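Local coordinates for protein adhesin (Streptococcus sanguinis SK1 = NCTC 7863, PDB 6VT2) that probably mediates bacterial adhesion by binding sialoglycans through tandem Siglec-like modules, each bearing its own sialic acid site, at residues D230-D243 with Y297-L309. Numbering follows the deposited sequence. Where two conformers were deposited one is given.
Sequences DNSGKITNVNFAGD and YTFKVRATDASGL. With CA (calcium ion), chain J; SIA (N-acetyl-alpha-neuraminic acid), chain C.
V301 lays its CG2 over one face of the F240 ring, 3.8 Å from the ring centroid and offset toward the rim, a CH-pi contact. A chi1 of 64° puts V301 CG1 between the backbone N and the carbonyl carbon and leaves CG2 anti to N, turned to the ring; that methyl also meets V238 CG1 at 3.7 Å. A303 and I235 extend this tight apolar patch more loosely; F228 of strand 222-229 packs on I235, V238 and V301, and L226 on F240. The strands 235-239 and 297-305 run antiparallel, held by N239 N to R302 O at 2.7 Å and T304 N to N237 O at 2.8 Å. A classic beta bulge interrupts the ladder where T236 and N237 both face T304; T236 N donates to T304 O in the plane of that carbonyl, N237 N only weakly to the same oxygen.

The other face, with N237, N239, R302 and T304, is looser and wet. One water joins N237 OD1 to T304 OG1, which also bonds T310, and another links D243 OD2 to R302 NE. K300 NZ reaches D243 OD2 at 3.0 Å from above the carboxylate plane (47° out of it), a salt bridge, while D243 OD1 caps A246 N of helix 244-255.

Different chemistry marks the two ends. D230 grips calcium with both oxygens, D305 OD2 binds it at 2.4 Å, and N231, D201 and V203 join them. S232 N and OG both bond D230 OD2, fixing the carboxylate. At the far end T298 N and OG1 hold the sialic acid carboxylate, and K300 touches galactose. The strand pairing thus lies between a metal site and a glycan site. At the metal, calcium probably offsets repulsion between the D230 and D305 carboxylates.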
# COMPACT_ATOMS: atom_id res chain seq x y z
N ASP A 230 6.41 -10.00 -8.84
CA ASP A 230 7.38 -10.95 -8.28
C ASP A 230 6.89 -11.30 -6.88
O ASP A 230 6.32 -10.45 -6.25
CB ASP A 230 8.78 -10.36 -8.27
CG ASP A 230 9.85 -11.36 -7.90
OD1 ASP A 230 9.95 -12.30 -8.56
OD2 ASP A 230 10.44 -11.12 -6.88
N ASN A 231 7.28 -12.46 -6.35
CA ASN A 231 6.95 -12.87 -4.97
C ASN A 231 7.58 -11.90 -3.94
O ASN A 231 7.02 -11.72 -2.92
CB ASN A 231 7.37 -14.31 -4.70
CG ASN A 231 8.85 -14.51 -4.73
OD1 ASN A 231 9.51 -13.83 -5.43
ND2 ASN A 231 9.40 -15.40 -3.94
N SER A 232 8.69 -11.23 -4.26
CA SER A 232 9.31 -10.22 -3.37
C SER A 232 8.55 -8.90 -3.42
O SER A 232 8.85 -8.05 -2.63
CB SER A 232 10.71 -9.96 -3.74
OG SER A 232 10.75 -9.33 -5.00
N GLY A 233 7.72 -8.70 -4.44
CA GLY A 233 7.06 -7.45 -4.65
C GLY A 233 7.89 -6.44 -5.39
O GLY A 233 7.43 -5.30 -5.54
N LYS A 234 9.09 -6.83 -5.87
CA LYS A 234 10.00 -5.90 -6.51
C LYS A 234 10.59 -6.51 -7.77
O LYS A 234 11.12 -7.62 -7.75
CB LYS A 234 11.10 -5.50 -5.53
CG LYS A 234 12.24 -4.76 -6.13
CD LYS A 234 11.79 -3.41 -6.74
CE LYS A 234 13.00 -2.64 -7.21
NZ LYS A 234 12.64 -1.52 -8.11
N ILE A 235 10.48 -5.77 -8.86
CA ILE A 235 11.20 -6.06 -10.09
C ILE A 235 12.15 -4.93 -10.37
O ILE A 235 11.80 -3.74 -10.23
CB ILE A 235 10.20 -6.29 -11.25
CG1 ILE A 235 9.46 -7.60 -10.97
CG2 ILE A 235 10.86 -6.21 -12.57
CD1 ILE A 235 8.30 -7.80 -11.96
N THR A 236 13.36 -5.30 -10.76
CA THR A 236 14.42 -4.36 -11.05
C THR A 236 14.63 -4.16 -12.53
O THR A 236 15.18 -3.13 -12.91
CB THR A 236 15.75 -4.79 -10.44
OG1 THR A 236 16.21 -6.03 -10.98
CG2 THR A 236 15.56 -4.91 -8.93
N ASN A 237 14.22 -5.09 -13.40
CA ASN A 237 14.49 -4.92 -14.81
C ASN A 237 13.46 -5.69 -15.59
O ASN A 237 13.14 -6.81 -15.20
CB ASN A 237 15.88 -5.44 -15.16
CG ASN A 237 16.15 -5.37 -16.64
OD1 ASN A 237 15.93 -6.35 -17.36
ND2 ASN A 237 16.60 -4.23 -17.10
N VAL A 238 13.01 -5.10 -16.71
CA VAL A 238 12.20 -5.76 -17.73
C VAL A 238 12.97 -5.66 -19.03
O VAL A 238 13.40 -4.56 -19.42
CB VAL A 238 10.81 -5.12 -17.84
CG1 VAL A 238 10.05 -5.70 -19.00
CG2 VAL A 238 10.09 -5.25 -16.54
N ASN A 239 13.19 -6.80 -19.66
CA ASN A 239 14.11 -6.89 -20.78
C ASN A 239 13.41 -7.53 -21.96
O ASN A 239 13.08 -8.71 -21.93
CB ASN A 239 15.32 -7.73 -20.40
CG ASN A 239 16.36 -7.78 -21.49
OD1 ASN A 239 16.25 -7.09 -22.50
ND2 ASN A 239 17.42 -8.58 -21.26
N PHE A 240 13.19 -6.72 -23.00
CA PHE A 240 12.57 -7.17 -24.25
C PHE A 240 13.60 -7.59 -25.27
O PHE A 240 13.24 -8.02 -26.35
CB PHE A 240 11.70 -6.05 -24.85
CG PHE A 240 10.54 -5.69 -24.03
CD1 PHE A 240 9.35 -6.35 -24.18
CD2 PHE A 240 10.63 -4.69 -23.07
CE1 PHE A 240 8.29 -6.06 -23.47
CE2 PHE A 240 9.59 -4.38 -22.28
CZ PHE A 240 8.37 -5.04 -22.46
N ALA A 241 14.87 -7.54 -24.93
CA ALA A 241 15.94 -7.77 -25.89
C ALA A 241 16.96 -8.76 -25.36
O ALA A 241 18.15 -8.59 -25.56
CB ALA A 241 16.61 -6.45 -26.26
N GLY A 242 16.46 -9.85 -24.80
CA GLY A 242 17.27 -10.83 -24.05
C GLY A 242 18.09 -11.76 -24.92
O GLY A 242 18.93 -12.43 -24.43
N ASP A 243 17.77 -11.82 -26.18
CA ASP A 243 18.50 -12.62 -27.19
C ASP A 243 18.37 -11.95 -28.55
O ASP A 243 17.70 -10.97 -28.65
CB ASP A 243 17.95 -14.02 -27.21
CG ASP A 243 16.50 -13.93 -27.51
OD1 ASP A 243 16.10 -13.86 -28.62
OD2 ASP A 243 15.78 -14.06 -26.55
N TYR A 297 4.02 -9.22 -34.65
CA TYR A 297 5.34 -9.26 -34.06
C TYR A 297 5.24 -10.10 -32.81
O TYR A 297 4.35 -9.90 -31.97
CB TYR A 297 5.84 -7.88 -33.68
CG TYR A 297 6.11 -6.95 -34.80
CD1 TYR A 297 7.04 -7.26 -35.77
CD2 TYR A 297 5.41 -5.78 -34.93
CE1 TYR A 297 7.32 -6.43 -36.80
CE2 TYR A 297 5.70 -4.92 -35.98
CZ TYR A 297 6.63 -5.24 -36.91
OH TYR A 297 6.91 -4.46 -37.97
N THR A 298 6.14 -11.06 -32.70
CA THR A 298 6.21 -11.98 -31.56
C THR A 298 7.41 -11.61 -30.71
O THR A 298 8.55 -11.68 -31.18
CB THR A 298 6.32 -13.41 -32.05
OG1 THR A 298 5.23 -13.68 -32.97
CG2 THR A 298 6.21 -14.38 -30.81
N PHE A 299 7.13 -11.06 -29.54
CA PHE A 299 8.13 -10.56 -28.63
C PHE A 299 8.46 -11.60 -27.59
O PHE A 299 7.65 -12.48 -27.28
CB PHE A 299 7.61 -9.30 -27.91
CG PHE A 299 7.29 -8.17 -28.82
CD1 PHE A 299 6.03 -8.06 -29.37
CD2 PHE A 299 8.22 -7.22 -29.11
CE1 PHE A 299 5.72 -7.05 -30.23
CE2 PHE A 299 7.89 -6.16 -29.92
CZ PHE A 299 6.64 -6.09 -30.50
N LYS A 300 9.62 -11.42 -26.98
CA LYS A 300 10.03 -12.21 -25.84
C LYS A 300 10.46 -11.21 -24.78
O LYS A 300 11.28 -10.32 -25.03
CB LYS A 300 11.18 -13.16 -26.23
CG LYS A 300 10.75 -14.20 -27.30
CD LYS A 300 11.60 -15.44 -27.28
CE LYS A 300 13.04 -15.18 -27.74
NZ LYS A 300 13.97 -16.28 -27.31
N VAL A 301 9.94 -11.38 -23.59
CA VAL A 301 10.23 -10.48 -22.48
C VAL A 301 10.70 -11.32 -21.30
O VAL A 301 10.20 -12.42 -21.07
CB VAL A 301 9.01 -9.59 -22.14
CG1 VAL A 301 7.84 -10.42 -21.64
CG2 VAL A 301 9.44 -8.55 -21.20
N ARG A 302 11.64 -10.79 -20.58
CA ARG A 302 12.11 -11.34 -19.32
C ARG A 302 12.07 -10.25 -18.24
O ARG A 302 12.13 -9.05 -18.54
CB ARG A 302 13.56 -11.79 -19.43
CG ARG A 302 13.83 -12.86 -20.41
CD ARG A 302 15.35 -13.08 -20.55
NE ARG A 302 15.64 -14.13 -21.53
CZ ARG A 302 15.79 -15.42 -21.21
NH1 ARG A 302 15.68 -15.80 -19.92
NH2 ARG A 302 16.05 -16.29 -22.13
N ALA A 303 11.94 -10.63 -16.99
CA ALA A 303 11.94 -9.68 -15.89
C ALA A 303 12.85 -10.26 -14.81
O ALA A 303 12.92 -11.48 -14.64
CB ALA A 303 10.56 -9.37 -15.35
N THR A 304 13.56 -9.38 -14.13
CA THR A 304 14.51 -9.77 -13.10
C THR A 304 14.13 -9.11 -11.78
O THR A 304 13.72 -7.95 -11.76
CB THR A 304 15.90 -9.33 -13.52
OG1 THR A 304 16.27 -9.94 -14.73
CG2 THR A 304 16.95 -9.76 -12.45
N ASP A 305 14.23 -9.87 -10.68
CA ASP A 305 13.94 -9.31 -9.37
C ASP A 305 15.24 -8.82 -8.74
O ASP A 305 16.32 -8.92 -9.33
CB ASP A 305 13.17 -10.33 -8.51
CG ASP A 305 13.97 -11.59 -8.16
OD1 ASP A 305 15.21 -11.51 -8.13
OD2 ASP A 305 13.30 -12.61 -7.99
N ALA A 306 15.14 -8.26 -7.53
CA ALA A 306 16.31 -7.61 -6.94
C ALA A 306 17.34 -8.63 -6.47
O ALA A 306 18.50 -8.25 -6.26
CB ALA A 306 15.89 -6.74 -5.78
N SER A 307 16.95 -9.90 -6.32
CA SER A 307 17.89 -10.95 -5.97
C SER A 307 18.66 -11.47 -7.17
O SER A 307 19.52 -12.32 -7.01
CB SER A 307 17.16 -12.13 -5.31
OG SER A 307 16.60 -11.74 -4.10
N GLY A 308 18.36 -10.98 -8.37
CA GLY A 308 19.01 -11.43 -9.57
C GLY A 308 18.36 -12.59 -10.30
O GLY A 308 19.00 -13.15 -11.21
N LEU A 309 17.17 -13.03 -9.88
CA LEU A 309 16.49 -14.10 -10.59
C LEU A 309 15.80 -13.50 -11.82
O LEU A 309 15.02 -12.55 -11.68
CB LEU A 309 15.44 -14.81 -9.76
CG LEU A 309 15.92 -15.63 -8.56
CD1 LEU A 309 14.72 -16.27 -7.93
CD2 LEU A 309 16.97 -16.60 -8.93
CA CA J . 11.40 -13.39 -6.82
C1 SIA C . 7.22 -12.79 -35.65
C2 SIA C . 8.04 -13.07 -36.98
C3 SIA C . 7.17 -13.31 -38.22
C4 SIA C . 6.35 -12.09 -38.60
C5 SIA C . 7.25 -10.86 -38.79
C6 SIA C . 8.21 -10.69 -37.59
C7 SIA C . 9.33 -9.66 -37.82
C8 SIA C . 10.39 -9.79 -36.71
C9 SIA C . 11.39 -8.64 -36.74
C10 SIA C . 6.41 -8.88 -40.04
C11 SIA C . 5.47 -7.67 -40.01
N5 SIA C . 6.42 -9.66 -38.93
O1A SIA C . 7.74 -11.92 -34.89
O1B SIA C . 6.18 -13.46 -35.46
O4 SIA C . 5.62 -12.27 -39.82
O6 SIA C . 8.89 -11.91 -37.28
O7 SIA C . 9.88 -9.83 -39.12
O8 SIA C . 9.77 -9.91 -35.43
O9 SIA C . 12.50 -8.95 -35.90
O10 SIA C . 7.11 -9.13 -41.01
O HOH W 1 13.33 -8.43 -5.46
O HOH W 2 18.59 -7.45 -9.72
O HOH W 3 15.19 -9.07 -17.06
O HOH W 4 13.81 -10.54 -23.95
O HOH W 5 11.19 -8.97 -27.92
O HOH W 6 15.06 -13.10 -24.01